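Local coordinates for lipoprotein (Colwellia psychrerythraea, PDB 3O0Y), which is of unknown function but belongs to the DUF885 family of the peptidase MA clan and is probably a bacterial lipoprotein, at residues A[348-359]-A[421-432]. Numbering follows the deposited sequence.
Sequences LYEDSIAGREEL and LRDMKANPKFGL. With SO4 (sulfate ion), chain E.
The N-capped start of helix 353-373 and the loop leading into it meet the loop that joins strand 416-419 to helix 432-439, with Arg356 and Met424 at one part of the contact and Tyr349 and Lys429 at another. Ser352 is the N-cap, its OG accepting from Gly355 N. One turn on, Arg356 reaches the loop with its chain extended from CG to NE (chi2 168°, chi3 177°). NE and NH1 both grip Leu421 O, at 2.8 Å from NE and 3.0 Å from NH1. Leu421 O lies close to the guanidinium plane. NH1 also makes a weak bond to Arg422 O. At the other end of the group, NH1 and NH2 share Asp351 OD1 in a salt bridge, 2.9 Å from NH2. These in-plane bonds fix the rotation of the guanidinium, with Met424 CE over one face. A leucine in place of Arg356 would probably leave Leu421 O without either donor and Asp351 without its mate.

The Tyr349 ring is sandwiched. Leu359 CB covers one face, and Lys429 lies across the opposite one, its CE 3.9 Å from the ring centroid in a CH-pi contact. The straight Lys429 chain carries NZ past the ring to a long salt bridge with Glu358 OE2, 3.5 Å away. Tyr349 OH is hydrogen-bonded to Asp362 of helix 353-373. Between the two sites Met424 bends at chi2 (-52°), and its SD packs 3.7 Å from Tyr349 CB. Leu359 CD1 touches Leu421 CD2 and Asn427 CB. A water bridges the two backbones: it accepts from Tyr349 N and donates to Met424 O and Asn427 O, both at 2.7 Å.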
loop_
_atom_site.group_PDB
_atom_site.type_symbol
_atom_site.label_atom_id
_atom_site.label_comp_id
_atom_site.label_asym_id
_atom_site.label_seq_id
_atom_site.Cartn_x
_atom_site.Cartn_y
_atom_site.Cartn_z
ATOM N N LEU A 348 -19.379 -18.233 -10.145
ATOM C CA LEU A 348 -18.634 -17.573 -11.262
ATOM C C LEU A 348 -19.543 -16.626 -11.992
ATOM O O LEU A 348 -20.659 -17.007 -12.479
ATOM C CB LEU A 348 -18.118 -18.611 -12.248
ATOM C CG LEU A 348 -17.050 -19.551 -11.760
ATOM C CD1 LEU A 348 -16.912 -20.700 -12.784
ATOM C CD2 LEU A 348 -15.768 -18.756 -11.449
ATOM N N TYR A 349 -19.121 -15.367 -12.110
ATOM C CA TYR A 349 -19.755 -14.464 -13.014
ATOM C C TYR A 349 -19.435 -14.831 -14.439
ATOM O O TYR A 349 -18.339 -15.368 -14.737
ATOM C CB TYR A 349 -19.287 -13.001 -12.737
ATOM C CG TYR A 349 -19.606 -12.452 -11.378
ATOM C CD1 TYR A 349 -20.883 -12.018 -11.095
ATOM C CD2 TYR A 349 -18.662 -12.444 -10.371
ATOM C CE1 TYR A 349 -21.188 -11.511 -9.848
ATOM C CE2 TYR A 349 -18.937 -11.915 -9.101
ATOM C CZ TYR A 349 -20.225 -11.482 -8.858
ATOM O OH TYR A 349 -20.555 -11.004 -7.611
ATOM N N GLU A 350 -20.362 -14.525 -15.325
ATOM C CA GLU A 350 -20.178 -14.822 -16.732
ATOM C C GLU A 350 -19.013 -13.977 -17.278
ATOM O O GLU A 350 -18.856 -12.799 -16.898
ATOM C CB GLU A 350 -21.502 -14.509 -17.468
ATOM C CG GLU A 350 -21.437 -14.666 -18.954
ATOM C CD GLU A 350 -22.780 -14.368 -19.653
ATOM O OE1 GLU A 350 -23.251 -13.174 -19.701
ATOM O OE2 GLU A 350 -23.347 -15.385 -20.144
ATOM N N ASP A 351 -18.216 -14.541 -18.199
ATOM C CA ASP A 351 -17.166 -13.724 -18.801
ATOM C C ASP A 351 -17.751 -12.900 -19.979
ATOM O O ASP A 351 -17.761 -13.344 -21.150
ATOM C CB ASP A 351 -16.046 -14.643 -19.245
ATOM C CG ASP A 351 -14.919 -13.915 -19.950
ATOM O OD1 ASP A 351 -14.788 -12.674 -19.906
ATOM O OD2 ASP A 351 -14.178 -14.633 -20.648
ATOM N N SER A 352 -18.383 -11.779 -19.635
ATOM C CA SER A 352 -19.156 -10.975 -20.584
ATOM C C SER A 352 -19.292 -9.607 -19.982
ATOM O O SER A 352 -19.009 -9.403 -18.771
ATOM C CB SER A 352 -20.550 -11.568 -20.772
ATOM O OG SER A 352 -21.269 -11.596 -19.544
ATOM N N ILE A 353 -19.739 -8.675 -20.780
ATOM C CA ILE A 353 -20.137 -7.363 -20.255
ATOM C C ILE A 353 -21.193 -7.459 -19.108
ATOM O O ILE A 353 -21.053 -6.768 -18.080
ATOM C CB ILE A 353 -20.673 -6.453 -21.360
ATOM C CG1 ILE A 353 -19.476 -6.093 -22.283
ATOM C CG2 ILE A 353 -21.236 -5.148 -20.780
ATOM C CD1 ILE A 353 -19.940 -5.466 -23.624
ATOM N N ALA A 354 -22.175 -8.344 -19.241
ATOM C CA ALA A 354 -23.238 -8.438 -18.237
ATOM C C ALA A 354 -22.662 -9.030 -16.951
ATOM O O ALA A 354 -23.083 -8.684 -15.842
ATOM C CB ALA A 354 -24.372 -9.303 -18.716
ATOM N N GLY A 355 -21.724 -9.948 -17.069
ATOM C CA GLY A 355 -21.187 -10.599 -15.865
ATOM C C GLY A 355 -20.366 -9.567 -15.085
ATOM O O GLY A 355 -20.353 -9.535 -13.852
ATOM N N ARG A 356 -19.578 -8.761 -15.797
ATOM C CA ARG A 356 -18.836 -7.717 -15.143
ATOM C C ARG A 356 -19.762 -6.653 -14.530
ATOM O O ARG A 356 -19.477 -6.125 -13.448
ATOM C CB ARG A 356 -17.755 -7.160 -16.061
ATOM C CG ARG A 356 -16.623 -8.108 -16.223
ATOM C CD ARG A 356 -15.682 -7.687 -17.376
ATOM N NE ARG A 356 -14.562 -8.633 -17.419
ATOM C CZ ARG A 356 -14.569 -9.810 -18.010
ATOM N NH1 ARG A 356 -13.494 -10.589 -17.958
ATOM N NH2 ARG A 356 -15.605 -10.189 -18.726
ATOM N N GLU A 357 -20.857 -6.310 -15.218
ATOM C CA GLU A 357 -21.848 -5.446 -14.619
ATOM C C GLU A 357 -22.468 -5.987 -13.353
ATOM O O GLU A 357 -22.758 -5.206 -12.385
ATOM C CB GLU A 357 -22.996 -5.122 -15.643
ATOM C CG GLU A 357 -22.552 -4.188 -16.784
ATOM C CD GLU A 357 -23.567 -4.059 -17.940
ATOM O OE1 GLU A 357 -24.456 -4.948 -18.113
ATOM O OE2 GLU A 357 -23.387 -3.051 -18.730
ATOM N N GLU A 358 -22.682 -7.286 -13.322
ATOM C CA GLU A 358 -23.230 -7.951 -12.144
ATOM C C GLU A 358 -22.249 -7.852 -10.988
ATOM O O GLU A 358 -22.618 -7.524 -9.865
ATOM C CB GLU A 358 -23.584 -9.415 -12.424
ATOM C CG GLU A 358 -24.386 -10.022 -11.229
ATOM C CD GLU A 358 -24.693 -11.507 -11.367
ATOM O OE1 GLU A 358 -24.367 -12.096 -12.392
ATOM O OE2 GLU A 358 -25.170 -12.092 -10.382
ATOM N N LEU A 359 -20.969 -8.144 -11.237
ATOM C CA LEU A 359 -19.971 -8.018 -10.236
ATOM C C LEU A 359 -19.940 -6.610 -9.649
ATOM O O LEU A 359 -19.942 -6.416 -8.438
ATOM C CB LEU A 359 -18.615 -8.453 -10.814
ATOM C CG LEU A 359 -17.442 -8.599 -9.904
ATOM C CD1 LEU A 359 -16.222 -9.349 -10.668
ATOM C CD2 LEU A 359 -17.005 -7.236 -9.346
ATOM N N LEU A 421 -11.132 -6.674 -13.200
ATOM C CA LEU A 421 -12.104 -7.478 -13.929
ATOM C C LEU A 421 -11.508 -8.327 -15.055
ATOM O O LEU A 421 -12.261 -8.853 -15.915
ATOM C CB LEU A 421 -13.194 -6.566 -14.428
ATOM C CG LEU A 421 -13.903 -5.599 -13.486
ATOM C CD1 LEU A 421 -14.872 -4.749 -14.283
ATOM C CD2 LEU A 421 -14.549 -6.470 -12.393
ATOM N N ARG A 422 -10.184 -8.515 -15.043
ATOM C CA ARG A 422 -9.585 -9.272 -16.162
ATOM C C ARG A 422 -10.132 -10.689 -16.301
ATOM O O ARG A 422 -10.486 -11.125 -17.430
ATOM C CB ARG A 422 -8.084 -9.384 -16.011
ATOM C CG ARG A 422 -7.336 -10.071 -17.182
ATOM C CD ARG A 422 -5.817 -10.253 -16.927
ATOM N NE ARG A 422 -5.513 -11.502 -16.215
ATOM C CZ ARG A 422 -5.179 -11.627 -14.914
ATOM N NH1 ARG A 422 -5.003 -10.582 -14.094
ATOM N NH2 ARG A 422 -4.966 -12.846 -14.433
ATOM N N ASP A 423 -10.194 -11.416 -15.174
ATOM C CA ASP A 423 -10.509 -12.848 -15.210
ATOM C C ASP A 423 -11.608 -13.170 -14.183
ATOM O O ASP A 423 -11.392 -12.996 -12.967
ATOM C CB ASP A 423 -9.256 -13.585 -14.787
ATOM C CG ASP A 423 -9.426 -15.120 -14.846
ATOM O OD1 ASP A 423 -10.538 -15.607 -15.259
ATOM O OD2 ASP A 423 -8.445 -15.816 -14.442
ATOM N N MET A 424 -12.746 -13.658 -14.668
ATOM C CA MET A 424 -13.858 -13.938 -13.762
ATOM C C MET A 424 -13.474 -15.101 -12.809
ATOM O O MET A 424 -13.951 -15.183 -11.677
ATOM C CB MET A 424 -15.196 -14.125 -14.502
ATOM C CG MET A 424 -15.891 -12.795 -15.062
ATOM S SD MET A 424 -16.121 -11.431 -13.919
ATOM C CE MET A 424 -14.445 -10.613 -14.021
ATOM N N LYS A 425 -12.592 -15.997 -13.258
ATOM C CA LYS A 425 -12.198 -17.126 -12.408
ATOM C C LYS A 425 -11.410 -16.653 -11.185
ATOM O O LYS A 425 -11.392 -17.329 -10.149
ATOM C CB LYS A 425 -11.404 -18.190 -13.185
ATOM C CG LYS A 425 -11.905 -18.512 -14.602
ATOM C CD LYS A 425 -13.264 -19.208 -14.618
ATOM C CE LYS A 425 -13.462 -20.221 -15.810
ATOM N NZ LYS A 425 -12.166 -20.694 -16.403
ATOM N N ALA A 426 -10.811 -15.470 -11.289
ATOM C CA ALA A 426 -10.065 -14.824 -10.221
ATOM C C ALA A 426 -10.975 -13.999 -9.274
ATOM O O ALA A 426 -10.509 -13.391 -8.351
ATOM C CB ALA A 426 -8.957 -13.923 -10.844
ATOM N N ASN A 427 -12.258 -13.941 -9.596
ATOM C CA ASN A 427 -13.289 -13.211 -8.836
ATOM C C ASN A 427 -14.436 -14.083 -8.412
ATOM O O ASN A 427 -15.593 -13.763 -8.697
ATOM C CB ASN A 427 -13.841 -12.069 -9.684
ATOM C CG ASN A 427 -12.825 -10.911 -9.878
ATOM O OD1 ASN A 427 -12.166 -10.794 -10.946
ATOM N ND2 ASN A 427 -12.705 -10.096 -8.893
ATOM N N PRO A 428 -14.127 -15.218 -7.779
ATOM C CA PRO A 428 -15.229 -16.070 -7.358
ATOM C C PRO A 428 -16.190 -15.278 -6.481
ATOM O O PRO A 428 -15.812 -14.455 -5.640
ATOM C CB PRO A 428 -14.547 -17.158 -6.530
ATOM C CG PRO A 428 -13.271 -16.559 -6.018
ATOM C CD PRO A 428 -12.838 -15.638 -7.193
ATOM N N LYS A 429 -17.471 -15.561 -6.625
ATOM C CA LYS A 429 -18.433 -14.792 -5.887
ATOM C C LYS A 429 -18.231 -14.794 -4.381
ATOM O O LYS A 429 -18.599 -13.799 -3.719
ATOM C CB LYS A 429 -19.844 -15.209 -6.186
ATOM C CG LYS A 429 -20.211 -15.024 -7.713
ATOM C CD LYS A 429 -21.702 -15.208 -7.911
ATOM C CE LYS A 429 -22.094 -15.089 -9.397
ATOM N NZ LYS A 429 -23.572 -15.141 -9.586
ATOM N N PHE A 430 -17.778 -15.915 -3.862
ATOM C CA PHE A 430 -17.605 -16.099 -2.383
ATOM C C PHE A 430 -16.444 -15.303 -1.791
ATOM O O PHE A 430 -16.266 -15.291 -0.593
ATOM C CB PHE A 430 -17.476 -17.574 -2.031
ATOM C CG PHE A 430 -16.371 -18.316 -2.736
ATOM C CD1 PHE A 430 -15.053 -18.124 -2.392
ATOM C CD2 PHE A 430 -16.667 -19.277 -3.699
ATOM C CE1 PHE A 430 -14.046 -18.819 -2.974
ATOM C CE2 PHE A 430 -15.639 -20.006 -4.335
ATOM C CZ PHE A 430 -14.345 -19.806 -3.980
ATOM N N GLY A 431 -15.624 -14.676 -2.646
ATOM C CA GLY A 431 -14.528 -13.846 -2.154
ATOM C C GLY A 431 -14.723 -12.342 -2.226
ATOM O O GLY A 431 -13.904 -11.562 -1.706
ATOM N N LEU A 432 -15.814 -11.919 -2.853
ATOM C CA LEU A 432 -16.005 -10.507 -3.108
ATOM C C LEU A 432 -16.441 -9.671 -1.914
ATOM O O LEU A 432 -16.070 -8.502 -1.845
ATOM C CB LEU A 432 -16.941 -10.343 -4.283
ATOM C CG LEU A 432 -17.154 -8.954 -4.860
ATOM C CD1 LEU A 432 -15.826 -8.358 -5.359
ATOM C CD2 LEU A 432 -18.211 -9.022 -6.092
HETATM S S SO4 E . -20.343 -9.756 -24.065
HETATM O O1 SO4 E . -20.331 -11.221 -24.321
HETATM O O2 SO4 E . -20.547 -9.066 -25.360
HETATM O O3 SO4 E . -21.447 -9.396 -23.185
HETATM O O4 SO4 E . -19.080 -9.320 -23.477
HETATM O O HOH W 1 -22.894 -16.080 -12.701
HETATM O O HOH W 2 -16.546 -14.993 -10.940
HETATM O O HOH W 3 -20.265 -11.743 -4.946
HETATM O O HOH W 4 -24.386 -12.419 -7.888
#